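Local coordinates for glycoside hydrolase family 81 (Clostridium thermocellum, PDB 6FOP), which probably hydrolyses beta-1,3-glucans such as laminarin, as a family 81 glycoside hydrolase linked to the clostridial cellulosome, at residues Lys348-Leu353 / Phe423-Ala428; Ala500-Ile505 / Pro580-Ser585; Val211-Tyr216 / Leu277-Ser282; His266-Asn271 / Ile287-Gln292; Phe664-Asp669 / Asn680-Val685. All coordinates share one frame; numbering follows the deposited sequence. Where two conformers were deposited one is given.

Contact 1: Lys348-Leu353 / Phe423-Ala428; sequences KLSCAL and FLHAAA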
# COMPACT_ATOMS: atom_id res chain seq x y z
N LYS A 348 -11.90 16.66 -7.97
CA LYS A 348 -12.54 17.13 -9.19
C LYS A 348 -12.08 18.57 -9.50
O LYS A 348 -11.71 18.87 -10.65
CB LYS A 348 -14.06 17.05 -9.02
CG LYS A 348 -14.81 17.47 -10.25
CD LYS A 348 -16.27 17.10 -10.23
CE LYS A 348 -17.05 17.46 -9.05
NZ LYS A 348 -18.42 16.85 -9.25
N LEU A 349 -12.11 19.44 -8.49
CA LEU A 349 -11.64 20.82 -8.71
C LEU A 349 -10.14 20.89 -9.06
O LEU A 349 -9.70 21.66 -9.91
CB LEU A 349 -11.95 21.72 -7.54
CG LEU A 349 -13.43 21.84 -7.17
CD1 LEU A 349 -13.63 22.94 -6.16
CD2 LEU A 349 -14.39 22.01 -8.31
N SER A 350 -9.35 20.06 -8.36
CA SER A 350 -7.91 20.00 -8.58
C SER A 350 -7.52 19.62 -9.99
O SER A 350 -6.50 20.10 -10.51
CB SER A 350 -7.28 18.99 -7.61
OG SER A 350 -7.46 19.35 -6.26
N CYS A 351 -8.32 18.74 -10.59
CA CYS A 351 -8.10 18.29 -11.95
C CYS A 351 -8.64 19.27 -13.02
O CYS A 351 -8.11 19.33 -14.12
CB CYS A 351 -8.65 16.88 -12.15
SG CYS A 351 -7.77 15.61 -11.24
N ALA A 352 -9.65 20.06 -12.67
CA ALA A 352 -10.22 21.03 -13.63
C ALA A 352 -9.50 22.36 -13.62
O ALA A 352 -9.50 23.08 -14.62
CB ALA A 352 -11.68 21.23 -13.33
N LEU A 353 -8.92 22.73 -12.48
CA LEU A 353 -8.28 24.04 -12.31
C LEU A 353 -7.29 24.39 -13.43
O LEU A 353 -7.40 25.46 -14.04
CB LEU A 353 -7.64 24.11 -10.92
CG LEU A 353 -6.80 25.33 -10.61
CD1 LEU A 353 -7.59 26.64 -10.78
CD2 LEU A 353 -6.21 25.23 -9.22
N PHE A 423 -7.47 15.60 -0.32
CA PHE A 423 -7.14 16.87 0.35
C PHE A 423 -5.71 17.30 0.01
O PHE A 423 -5.45 18.48 -0.27
CB PHE A 423 -7.27 16.76 1.89
CG PHE A 423 -8.68 16.74 2.42
CD1 PHE A 423 -9.53 15.66 2.20
CD2 PHE A 423 -9.16 17.80 3.17
CE1 PHE A 423 -10.83 15.66 2.68
CE2 PHE A 423 -10.45 17.80 3.67
CZ PHE A 423 -11.30 16.73 3.41
N LEU A 424 -4.80 16.34 0.00
CA LEU A 424 -3.41 16.60 -0.32
C LEU A 424 -3.24 17.03 -1.77
O LEU A 424 -2.41 17.89 -2.07
CB LEU A 424 -2.55 15.38 -0.01
CG LEU A 424 -2.47 15.00 1.48
CD1 LEU A 424 -1.71 13.68 1.61
CD2 LEU A 424 -1.85 16.11 2.31
N HIS A 425 -4.02 16.44 -2.67
CA HIS A 425 -3.96 16.83 -4.07
C HIS A 425 -4.34 18.33 -4.23
O HIS A 425 -3.62 19.10 -4.86
CB HIS A 425 -4.79 15.93 -4.96
CG HIS A 425 -4.58 16.19 -6.41
ND1 HIS A 425 -5.41 15.70 -7.38
CD2 HIS A 425 -3.61 16.88 -7.08
CE1 HIS A 425 -4.98 16.08 -8.57
NE2 HIS A 425 -3.90 16.81 -8.41
N ALA A 426 -5.44 18.71 -3.60
CA ALA A 426 -5.88 20.09 -3.66
C ALA A 426 -4.85 21.01 -3.05
O ALA A 426 -4.55 22.07 -3.60
CB ALA A 426 -7.22 20.26 -2.98
N ALA A 427 -4.29 20.63 -1.91
CA ALA A 427 -3.26 21.46 -1.27
C ALA A 427 -2.04 21.61 -2.15
O ALA A 427 -1.45 22.69 -2.22
CB ALA A 427 -2.86 20.86 0.05
N ALA A 428 -1.62 20.53 -2.80
CA ALA A 428 -0.49 20.58 -3.72
C ALA A 428 -0.75 21.50 -4.91
O ALA A 428 0.17 22.26 -5.32
CB ALA A 428 -0.13 19.18 -4.18
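The hydroxyl oxygen of S350 is pressed against the backbone of A426, its OG 3.1 Å from A426 CA and 3.4 Å from A426 CB, yet its hydrogen bond lies within its own helix, to the carbonyl O of L346 one turn earlier. A serine suits this spot because it is small and its polar end is settled inside the helix, so the facing helix can come close although no hydrogen bond spans the gap. One residue before A426, the ring of H425 reaches across. Its CG stands anti to the backbone N (chi1 -172°), which swings the imidazole out toward helix 339-359. There S350 CB lies over the centre of one ring face, 3.9 Å from the centroid, as a CH-pi contact. C351 SG instead comes in at the ring edge, 3.9 Å from H425 CE1. The ring is thus met on a face by one residue and on its rim by the next. Its far nitrogen, NE2, is hydrogen-bonded to the side-chain NE2 of Q429, a turn further along, which should restrict rotation of the imidazole. The axes of the two segments pass 9.0 Å apart, their N-to-C directions 31° from parallel. This packing of helices 339-359 and 416-433, running in roughly the same direction, is in keeping with the (alpha/alpha)6 barrel of the six-hairpin glycosidase clan.

Contact 2: Ala500-Ile505 / Pro580-Ser585; sequences AWQAII and PITAAS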
# COMPACT_ATOMS: atom_id res chain seq x y z
N ALA A 500 -2.99 9.53 -3.33
CA ALA A 500 -2.33 10.17 -2.18
C ALA A 500 -0.83 10.32 -2.43
O ALA A 500 -0.22 11.34 -2.12
CB ALA A 500 -2.58 9.39 -0.91
N TRP A 501 -0.22 9.29 -3.00
CA TRP A 501 1.21 9.31 -3.18
C TRP A 501 1.67 10.33 -4.20
O TRP A 501 2.63 11.08 -3.95
CB TRP A 501 1.74 7.92 -3.51
CG TRP A 501 1.34 6.82 -2.58
CD1 TRP A 501 1.24 5.52 -2.92
CD2 TRP A 501 0.92 6.90 -1.18
NE1 TRP A 501 0.87 4.77 -1.84
CE2 TRP A 501 0.65 5.58 -0.76
CE3 TRP A 501 0.76 7.94 -0.26
CZ2 TRP A 501 0.23 5.27 0.53
CZ3 TRP A 501 0.34 7.63 1.04
CH2 TRP A 501 0.09 6.31 1.42
N GLN A 502 0.94 10.42 -5.31
CA GLN A 502 1.26 11.48 -6.30
C GLN A 502 1.10 12.86 -5.72
O GLN A 502 1.87 13.76 -6.01
CB GLN A 502 0.51 11.28 -7.62
CG GLN A 502 -1.00 11.52 -7.57
CD GLN A 502 -1.40 12.94 -7.88
OE1 GLN A 502 -0.73 13.66 -8.61
NE2 GLN A 502 -2.55 13.33 -7.34
N ALA A 503 0.06 13.04 -4.90
CA ALA A 503 -0.13 14.33 -4.26
C ALA A 503 1.05 14.69 -3.35
O ALA A 503 1.43 15.86 -3.28
CB ALA A 503 -1.43 14.34 -3.46
N ILE A 504 1.59 13.70 -2.63
CA ILE A 504 2.78 13.92 -1.79
C ILE A 504 3.99 14.33 -2.64
O ILE A 504 4.74 15.25 -2.26
CB ILE A 504 3.06 12.68 -0.93
CG1 ILE A 504 1.96 12.53 0.13
CG2 ILE A 504 4.39 12.81 -0.22
CD1 ILE A 504 2.07 11.27 0.96
N ILE A 505 4.17 13.70 -3.79
CA ILE A 505 5.26 14.11 -4.70
C ILE A 505 5.10 15.59 -5.06
O ILE A 505 6.04 16.40 -4.97
CB ILE A 505 5.29 13.27 -5.99
CG1 ILE A 505 5.55 11.79 -5.70
CG2 ILE A 505 6.33 13.81 -6.98
CD1 ILE A 505 5.47 10.88 -6.90
N PRO A 580 -9.11 7.82 -8.86
CA PRO A 580 -9.21 8.97 -9.76
C PRO A 580 -8.09 8.95 -10.80
O PRO A 580 -6.94 8.68 -10.48
CB PRO A 580 -9.05 10.16 -8.82
CG PRO A 580 -8.14 9.63 -7.74
CD PRO A 580 -8.50 8.18 -7.57
N ILE A 581 -8.44 9.30 -12.03
CA ILE A 581 -7.45 9.41 -13.08
C ILE A 581 -6.85 10.82 -13.01
O ILE A 581 -7.55 11.80 -13.22
CB ILE A 581 -8.04 9.04 -14.46
CG1 ILE A 581 -8.57 7.58 -14.44
CG2 ILE A 581 -6.99 9.18 -15.54
CD1 ILE A 581 -9.25 7.14 -15.72
N THR A 582 -5.55 10.90 -12.70
CA THR A 582 -4.82 12.17 -12.62
C THR A 582 -3.67 12.10 -13.63
O THR A 582 -3.45 11.06 -14.27
CB THR A 582 -4.25 12.46 -11.22
OG1 THR A 582 -3.05 11.71 -10.99
CG2 THR A 582 -5.28 12.20 -10.11
N ALA A 583 -2.89 13.16 -13.72
CA ALA A 583 -1.71 13.12 -14.60
C ALA A 583 -0.56 12.30 -14.02
O ALA A 583 0.53 12.30 -14.59
CB ALA A 583 -1.27 14.54 -14.93
N ALA A 584 -0.80 11.64 -12.90
CA ALA A 584 0.07 10.59 -12.39
C ALA A 584 -0.44 9.19 -12.75
O ALA A 584 0.16 8.21 -12.33
CB ALA A 584 0.25 10.75 -10.89
N SER A 585 -1.52 9.10 -13.54
CA SER A 585 -2.15 7.81 -13.82
C SER A 585 -1.69 7.16 -15.10
O SER A 585 -2.24 6.13 -15.51
CB SER A 585 -3.67 7.91 -13.81
OG SER A 585 -4.18 8.29 -12.55
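Q502 CB and A584 CB meet at 3.3 Å, the tight point of a contact that is otherwise looser and wholly buried. That separation is tight for two carbons, and alanine suits the place because a methyl is small enough for the turn to come this near to helix 494-511. Q502 CG also lies beside the same methyl, at 3.6 Å. Further along the glutamine the fit slackens: T582 approaches from the opposite direction, its OG1 3.7 Å from Q502 CD. No hydrogen bond crosses here. With chi1 at 70° and chi2 at 90°, the glutamine amide is turned back so that NE2 meets OD1 of N499 on its own helix. T582 OG1 is occupied within its own segment, accepting from the backbone N of A584 at 3.0 Å. Separately, S585 OG accepts the N-H of T582 at 3.0 Å, nearly straight at 167°. With the backbone bond from S585 N to T582 O, these hold the turn's shape; none of them crosses to helix 494-511. The loose side is no solvent face: I305 of another loop touches both Q502 and A584, and H425 of helix 416-433 lies against Q502. An ST turn at T582, coinciding with a type I beta turn from T582 to S585, is thus set against a helix of what is probably the (alpha/alpha)6 barrel of the six-hairpin clan.

Contact 3: Val211-Tyr216 / Leu277-Ser282; sequences VSTLTY and LPYTYS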
# COMPACT_ATOMS: atom_id res chain seq x y z
N VAL A 211 17.06 -34.09 3.97
CA VAL A 211 17.91 -33.77 5.10
C VAL A 211 18.85 -32.63 4.75
O VAL A 211 19.13 -31.80 5.59
CB VAL A 211 18.68 -35.04 5.57
CG1 VAL A 211 19.68 -34.70 6.66
CG2 VAL A 211 17.68 -36.07 6.06
N SER A 212 19.32 -32.57 3.52
CA SER A 212 20.17 -31.46 3.08
C SER A 212 19.49 -30.08 3.27
O SER A 212 20.10 -29.15 3.80
CB SER A 212 20.58 -31.66 1.61
OG SER A 212 21.36 -30.54 1.21
N THR A 213 18.23 -29.98 2.87
CA THR A 213 17.48 -28.76 3.07
C THR A 213 17.28 -28.45 4.53
O THR A 213 17.51 -27.31 4.96
CB THR A 213 16.16 -28.83 2.31
OG1 THR A 213 16.46 -28.91 0.91
CG2 THR A 213 15.27 -27.61 2.59
N LEU A 214 16.91 -29.45 5.31
CA LEU A 214 16.71 -29.25 6.75
C LEU A 214 17.99 -28.76 7.41
O LEU A 214 17.94 -27.87 8.26
CB LEU A 214 16.25 -30.55 7.39
CG LEU A 214 16.00 -30.52 8.89
CD1 LEU A 214 14.88 -29.54 9.26
CD2 LEU A 214 15.66 -31.92 9.37
N THR A 215 19.14 -29.29 6.99
CA THR A 215 20.43 -28.88 7.55
C THR A 215 20.68 -27.40 7.27
O THR A 215 21.15 -26.66 8.13
CB THR A 215 21.56 -29.73 6.95
OG1 THR A 215 21.32 -31.12 7.24
CG2 THR A 215 22.89 -29.35 7.51
N TYR A 216 20.37 -26.95 6.05
CA TYR A 216 20.56 -25.54 5.69
C TYR A 216 19.66 -24.63 6.51
O TYR A 216 20.11 -23.61 7.05
CB TYR A 216 20.28 -25.36 4.21
CG TYR A 216 20.58 -23.94 3.76
CD1 TYR A 216 21.90 -23.54 3.49
CD2 TYR A 216 19.57 -22.98 3.64
CE1 TYR A 216 22.19 -22.24 3.11
CE2 TYR A 216 19.87 -21.68 3.23
CZ TYR A 216 21.17 -21.32 2.96
OH TYR A 216 21.43 -20.02 2.59
N LEU A 277 18.62 -18.36 -3.85
CA LEU A 277 18.82 -19.73 -3.47
C LEU A 277 17.92 -20.60 -4.34
O LEU A 277 17.07 -20.08 -5.07
CB LEU A 277 18.43 -19.92 -2.00
CG LEU A 277 19.21 -19.11 -0.96
CD1 LEU A 277 18.58 -19.32 0.40
CD2 LEU A 277 20.67 -19.48 -0.94
N PRO A 278 18.10 -21.94 -4.30
CA PRO A 278 17.20 -22.79 -5.08
C PRO A 278 15.76 -22.80 -4.60
O PRO A 278 14.84 -23.14 -5.36
CB PRO A 278 17.81 -24.20 -4.91
CG PRO A 278 19.22 -23.97 -4.50
CD PRO A 278 19.23 -22.70 -3.73
N TYR A 279 15.56 -22.45 -3.35
CA TYR A 279 14.29 -22.68 -2.69
C TYR A 279 13.24 -21.64 -3.07
O TYR A 279 13.53 -20.43 -3.09
CB TYR A 279 14.48 -22.64 -1.19
CG TYR A 279 15.60 -23.50 -0.68
CD1 TYR A 279 15.66 -24.87 -1.01
CD2 TYR A 279 16.60 -22.96 0.12
CE1 TYR A 279 16.68 -25.66 -0.52
CE2 TYR A 279 17.62 -23.75 0.59
CZ TYR A 279 17.66 -25.09 0.26
OH TYR A 279 18.66 -25.90 0.76
N THR A 280 12.03 -22.11 -3.34
CA THR A 280 10.90 -21.22 -3.60
C THR A 280 9.69 -21.67 -2.79
O THR A 280 9.64 -22.84 -2.34
CB THR A 280 10.51 -21.20 -5.08
OG1 THR A 280 10.13 -22.51 -5.51
CG2 THR A 280 11.65 -20.70 -5.95
N TYR A 281 8.73 -20.77 -2.64
CA TYR A 281 7.43 -21.07 -2.06
C TYR A 281 6.33 -20.64 -3.01
O TYR A 281 6.40 -19.52 -3.57
CB TYR A 281 7.23 -20.39 -0.71
CG TYR A 281 8.24 -20.81 0.33
CD1 TYR A 281 8.08 -22.00 1.03
CD2 TYR A 281 9.39 -20.08 0.55
CE1 TYR A 281 9.01 -22.40 1.97
CE2 TYR A 281 10.33 -20.48 1.50
CZ TYR A 281 10.14 -21.68 2.17
OH TYR A 281 11.07 -22.05 3.11
N SER A 282 5.33 -21.48 -3.19
CA SER A 282 4.16 -21.10 -3.96
C SER A 282 3.15 -20.49 -3.01
O SER A 282 2.67 -21.13 -2.08
CB SER A 282 3.58 -22.33 -4.63
OG SER A 282 2.41 -21.98 -5.35
O HOH W 1 18.77 -28.19 -0.32
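Helix 211-220 packs here against the chain leading into strand 280-283, an outer strand of a three-stranded antiparallel sheet, through a tyrosine pair, Y216 and Y279. The two rings are inclined at 49° with centroids 5.8 Å apart, and Y216 CD2 reaches Y279 CE2 at 3.7 Å near the plane of the Y279 ring. With chi1 near 180° (-175°), the Y216 ring extends away from the helix to L277, whose CD1 lies 3.9 Å from Y216 CE2. Long aromatics suit this site because T213 CA and Y279 CA, the nearest such pair, are 9.0 Å apart, and the hydroxyl of Y216 can still bond to Q292 NE2 on the neighbouring strand. T213 fills the other flank of Y279, its CG2 3.9 Å from Y279 CE1. T213 OG1, already bonded to D208 and T210, also accepts from a water at 2.7 Å, and that water hydrogen-bonds to Y279 OH while lying in the plane of the tyrosine ring, at its edge.

Contact 4: His266-Asn271 / Ile287-Gln292; sequences HQWRNN and IMKTIQ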
# COMPACT_ATOMS: atom_id res chain seq x y z
N HIS A 266 7.13 -8.73 -6.97
CA HIS A 266 7.47 -7.32 -7.22
C HIS A 266 8.86 -6.93 -6.73
O HIS A 266 9.39 -5.87 -7.13
CB HIS A 266 6.41 -6.36 -6.66
CG HIS A 266 6.50 -6.18 -5.19
ND1 HIS A 266 5.96 -7.10 -4.32
CD2 HIS A 266 7.07 -5.22 -4.43
CE1 HIS A 266 6.22 -6.72 -3.08
NE2 HIS A 266 6.88 -5.58 -3.12
N GLN A 267 9.45 -7.74 -5.85
CA GLN A 267 10.81 -7.53 -5.35
C GLN A 267 11.85 -8.27 -6.19
O GLN A 267 12.91 -7.73 -6.48
CB GLN A 267 10.95 -7.99 -3.91
CG GLN A 267 10.09 -7.17 -2.94
CD GLN A 267 9.90 -7.80 -1.59
OE1 GLN A 267 9.80 -9.01 -1.49
NE2 GLN A 267 9.83 -7.00 -0.56
N TRP A 268 11.58 -9.54 -6.54
CA TRP A 268 12.61 -10.31 -7.26
C TRP A 268 12.61 -10.12 -8.76
O TRP A 268 13.64 -10.34 -9.40
CB TRP A 268 12.58 -11.81 -6.90
CG TRP A 268 11.34 -12.62 -7.20
CD1 TRP A 268 10.46 -13.10 -6.28
CD2 TRP A 268 10.85 -13.08 -8.48
NE1 TRP A 268 9.48 -13.84 -6.89
CE2 TRP A 268 9.71 -13.84 -8.24
CE3 TRP A 268 11.32 -12.97 -9.79
CZ2 TRP A 268 8.96 -14.42 -9.28
CZ3 TRP A 268 10.57 -13.56 -10.83
CH2 TRP A 268 9.41 -14.27 -10.56
N ARG A 269 11.48 -9.71 -9.33
CA ARG A 269 11.40 -9.67 -10.80
C ARG A 269 12.39 -8.65 -11.38
O ARG A 269 12.39 -7.48 -10.98
CB ARG A 269 10.00 -9.36 -11.27
CG ARG A 269 9.81 -9.62 -12.77
CD ARG A 269 8.52 -9.00 -13.27
NE ARG A 269 7.36 -9.48 -12.54
CZ ARG A 269 6.81 -10.69 -12.68
NH1 ARG A 269 7.35 -11.60 -13.49
NH2 ARG A 269 5.75 -10.99 -11.98
N ASN A 270 13.23 -9.12 -12.30
CA ASN A 270 14.21 -8.28 -12.99
C ASN A 270 15.16 -7.58 -12.06
O ASN A 270 15.71 -6.53 -12.39
CB ASN A 270 13.49 -7.30 -13.93
CG ASN A 270 12.75 -8.00 -15.06
OD1 ASN A 270 11.62 -7.64 -15.40
ND2 ASN A 270 13.37 -9.00 -15.63
N ASN A 271 15.40 -8.20 -10.91
CA ASN A 271 16.27 -7.63 -9.89
C ASN A 271 17.69 -8.17 -10.07
O ASN A 271 17.95 -9.32 -9.74
CB ASN A 271 15.73 -7.96 -8.50
CG ASN A 271 16.49 -7.24 -7.40
OD1 ASN A 271 17.64 -6.85 -7.56
ND2 ASN A 271 15.82 -7.07 -6.26
N ILE A 287 5.08 -16.91 -6.88
CA ILE A 287 6.24 -17.60 -6.37
C ILE A 287 7.06 -16.60 -5.55
O ILE A 287 7.36 -15.49 -6.03
CB ILE A 287 7.12 -18.12 -7.51
CG1 ILE A 287 6.37 -19.17 -8.33
CG2 ILE A 287 8.46 -18.64 -7.02
CD1 ILE A 287 5.94 -20.40 -7.58
N MET A 288 7.38 -16.98 -4.31
CA MET A 288 8.36 -16.26 -3.50
C MET A 288 9.70 -16.94 -3.70
O MET A 288 9.81 -18.15 -3.48
CB MET A 288 7.98 -16.20 -2.02
CG MET A 288 6.78 -15.32 -1.75
SD MET A 288 6.35 -15.15 -0.01
CE MET A 288 7.31 -13.70 0.46
N LYS A 289 10.69 -16.18 -4.12
CA LYS A 289 12.07 -16.64 -4.16
C LYS A 289 12.71 -16.43 -2.81
O LYS A 289 12.15 -15.78 -1.93
CB LYS A 289 12.85 -15.96 -5.29
CG LYS A 289 12.32 -16.30 -6.67
CD LYS A 289 13.27 -15.75 -7.76
CE LYS A 289 12.75 -16.08 -9.13
NZ LYS A 289 13.68 -15.55 -10.17
N THR A 290 13.89 -17.01 -2.64
CA THR A 290 14.63 -16.85 -1.40
C THR A 290 16.05 -16.40 -1.66
O THR A 290 16.65 -16.72 -2.70
CB THR A 290 14.63 -18.13 -0.56
OG1 THR A 290 15.22 -19.22 -1.29
CG2 THR A 290 13.25 -18.48 -0.06
N ILE A 291 16.61 -15.70 -0.67
CA ILE A 291 18.02 -15.31 -0.69
C ILE A 291 18.59 -15.56 0.70
O ILE A 291 17.83 -15.65 1.68
CB ILE A 291 18.23 -13.82 -1.06
CG1 ILE A 291 17.55 -12.89 -0.04
CG2 ILE A 291 17.70 -13.59 -2.48
CD1 ILE A 291 17.84 -11.45 -0.27
N GLN A 292 19.90 -15.71 0.76
CA GLN A 292 20.61 -15.72 2.03
C GLN A 292 21.12 -14.33 2.28
O GLN A 292 21.86 -13.77 1.46
CB GLN A 292 21.80 -16.68 1.98
CG GLN A 292 22.79 -16.56 3.15
CD GLN A 292 22.17 -16.70 4.49
OE1 GLN A 292 22.44 -15.88 5.38
NE2 GLN A 292 21.39 -17.76 4.68
O HOH W 2 14.96 -12.88 -9.45
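K289 runs across W268 from its first carbon to its ammonium, meeting the indole at every step. CB lies 3.9 Å from W268 CD1 at the start of the pyrrole side. CG comes 3.7 Å from the same CD1, and CD then sits 3.7 Å from W268 CD2, where the two rings join. CE moves over the six-membered ring, 3.5 Å from W268 CE3 and only 15° off the ring normal, a CH-pi contact. The chain, extended beyond CG, spans the indole and ends with NZ 4.0 Å from the six-ring centroid, an off-centre cation-pi contact. Past the ring, NZ gives a hydrogen to a water at 3.0 Å, which passes one on to the carbonyl O of W268. W268 ends helix 265-268 and begins a type II beta turn to N271; I287 and K289 lie on strand 286-292, the middle of a three-stranded antiparallel sheet. Tryptophan suits the site because it offers lysine a broad face and the strand a directional N-H: NE1 donates to I287 O at 2.8 Å and 162°. With the oxygen in the ring plane, that bond sets the plane of the indole, while the ammonium over its face probably gains some cation-pi stabilisation and stays hydrated at its end.

Contact 5: Phe664-Asp669 / Asn680-Val685; sequences FSVTAD and NIRTYV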
# COMPACT_ATOMS: atom_id res chain seq x y z
N PHE A 664 7.36 4.55 -21.73
CA PHE A 664 8.11 4.19 -20.53
C PHE A 664 9.56 3.80 -20.80
O PHE A 664 10.26 3.38 -19.90
CB PHE A 664 7.36 3.06 -19.83
CG PHE A 664 6.02 3.49 -19.34
CD1 PHE A 664 5.91 4.22 -18.17
CD2 PHE A 664 4.89 3.30 -20.13
CE1 PHE A 664 4.67 4.65 -17.72
CE2 PHE A 664 3.68 3.73 -19.68
CZ PHE A 664 3.56 4.40 -18.49
N SER A 665 10.03 3.95 -22.04
CA SER A 665 11.39 3.57 -22.38
C SER A 665 12.39 4.73 -22.26
O SER A 665 13.57 4.56 -22.59
CB SER A 665 11.44 2.99 -23.79
OG SER A 665 11.26 3.99 -24.76
N VAL A 666 11.91 5.89 -21.83
CA VAL A 666 12.72 7.10 -21.71
C VAL A 666 12.52 7.71 -20.34
O VAL A 666 11.37 7.93 -19.93
CB VAL A 666 12.28 8.18 -22.74
CG1 VAL A 666 13.19 9.41 -22.68
CG2 VAL A 666 12.26 7.62 -24.12
N THR A 667 13.61 8.07 -19.67
CA THR A 667 13.55 8.78 -18.40
C THR A 667 14.22 10.14 -18.50
O THR A 667 14.84 10.47 -19.52
CB THR A 667 14.11 7.92 -17.27
OG1 THR A 667 15.45 7.54 -17.59
CG2 THR A 667 13.25 6.66 -17.08
N ALA A 668 14.14 10.90 -17.42
CA ALA A 668 14.69 12.26 -17.37
C ALA A 668 15.22 12.57 -16.00
O ALA A 668 14.76 11.99 -14.99
CB ALA A 668 13.64 13.29 -17.77
N ASP A 669 16.14 13.53 -15.95
CA ASP A 669 16.80 13.96 -14.71
C ASP A 669 16.05 15.06 -13.94
O ASP A 669 16.63 16.03 -13.46
CB ASP A 669 18.26 14.35 -14.98
CG ASP A 669 18.42 15.56 -15.88
OD1 ASP A 669 17.42 16.10 -16.41
OD2 ASP A 669 19.60 15.92 -16.09
N ASN A 680 5.66 6.82 -33.30
CA ASN A 680 7.11 7.00 -33.24
C ASN A 680 7.62 8.44 -33.19
O ASN A 680 8.83 8.66 -33.33
CB ASN A 680 7.83 6.20 -34.34
CG ASN A 680 7.47 4.73 -34.29
OD1 ASN A 680 7.61 4.09 -33.26
ND2 ASN A 680 7.02 4.19 -35.41
N ILE A 681 6.73 9.41 -32.97
CA ILE A 681 7.10 10.80 -32.72
C ILE A 681 6.91 11.07 -31.23
O ILE A 681 5.79 10.96 -30.73
CB ILE A 681 6.20 11.79 -33.52
CG1 ILE A 681 6.18 11.47 -35.03
CG2 ILE A 681 6.65 13.21 -33.23
CD1 ILE A 681 7.53 11.41 -35.66
N ARG A 682 7.99 11.44 -30.53
CA ARG A 682 7.91 11.70 -29.10
C ARG A 682 7.59 13.15 -28.79
O ARG A 682 8.10 14.06 -29.45
CB ARG A 682 9.21 11.31 -28.39
CG ARG A 682 9.33 9.82 -28.23
CD ARG A 682 10.63 9.43 -27.54
NE ARG A 682 10.61 7.99 -27.34
CZ ARG A 682 11.67 7.21 -27.19
NH1 ARG A 682 12.91 7.71 -27.21
NH2 ARG A 682 11.47 5.91 -27.04
N THR A 683 6.74 13.35 -27.79
CA THR A 683 6.50 14.66 -27.20
C THR A 683 6.92 14.58 -25.73
O THR A 683 6.56 13.63 -25.00
CB THR A 683 5.04 15.13 -27.35
OG1 THR A 683 4.74 15.25 -28.74
CG2 THR A 683 4.85 16.47 -26.68
N TYR A 684 7.68 15.57 -25.31
CA TYR A 684 8.28 15.62 -23.99
C TYR A 684 7.62 16.75 -23.22
O TYR A 684 7.51 17.88 -23.73
CB TYR A 684 9.77 15.91 -24.15
CG TYR A 684 10.51 14.95 -25.04
CD1 TYR A 684 10.50 15.08 -26.42
CD2 TYR A 684 11.26 13.90 -24.50
CE1 TYR A 684 11.17 14.22 -27.24
CE2 TYR A 684 11.94 13.02 -25.33
CZ TYR A 684 11.89 13.18 -26.70
OH TYR A 684 12.57 12.33 -27.53
N VAL A 685 7.16 16.47 -22.01
CA VAL A 685 6.47 17.45 -21.18
C VAL A 685 7.19 17.52 -19.85
O VAL A 685 7.46 16.48 -19.22
CB VAL A 685 5.00 17.09 -20.94
CG1 VAL A 685 4.30 18.19 -20.15
CG2 VAL A 685 4.31 16.80 -22.28
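An arginine-aspartate cluster joins the loop 664-669 to strand 681-688, with R682 reaching from the strand to V666 and S665. The arginine chain is extended from CG to NE, with chi2 at 179°, which carries its flat guanidinium group out to the loop. V666 CG2 is placed against one face of that group, but the modelled separation is too short to be trusted and the exact fit is doubtful. In general an apolar methyl suits such a face, since the N-H groups point outward in the plane. S665 OG lies 3.0 Å from R682 NH2, but the angle is poor and no hydrogen bond is made. The small serine instead brings its hydroxyl to D663 OD1 while R682 NE takes OD2 in a salt bridge, so one carboxylate serves both. The second salt bridge runs from R682 NH1 to D700 OD2, an oxygen that is also hydrogen-bonded to Y684 OH. Two carboxylates so placed would balance the positive charge and fix the guanidinium's rotation. The loop connects strands 661-662 and 673-678, while strand 681-688 runs antiparallel between strands 673-678 and 710-715 of the same four-stranded sheet.

Contacts 1 and 2 form one continuous buried region: helices 416-433 and 494-511 touch directly, and small residues (S350, A426, A503, A584) line the closest points, beside the larger H425 and Q502. Contacts 3 and 4 also meet, through neighbouring strands 280-283 and 286-292, where L277 N bonds to T290 O, but they are only partly buried and rely on large aromatics and bridging waters. Their chemistry is more polar, with a cation-pi contact and an indole hydrogen bond in contact 4. In contact 5, partly buried, R682 is held by salt bridges to D663 and D700 outside its two segments; it lies nearer to contact 2, about 19 Å between centres, than to contact 3, about 44 Å away.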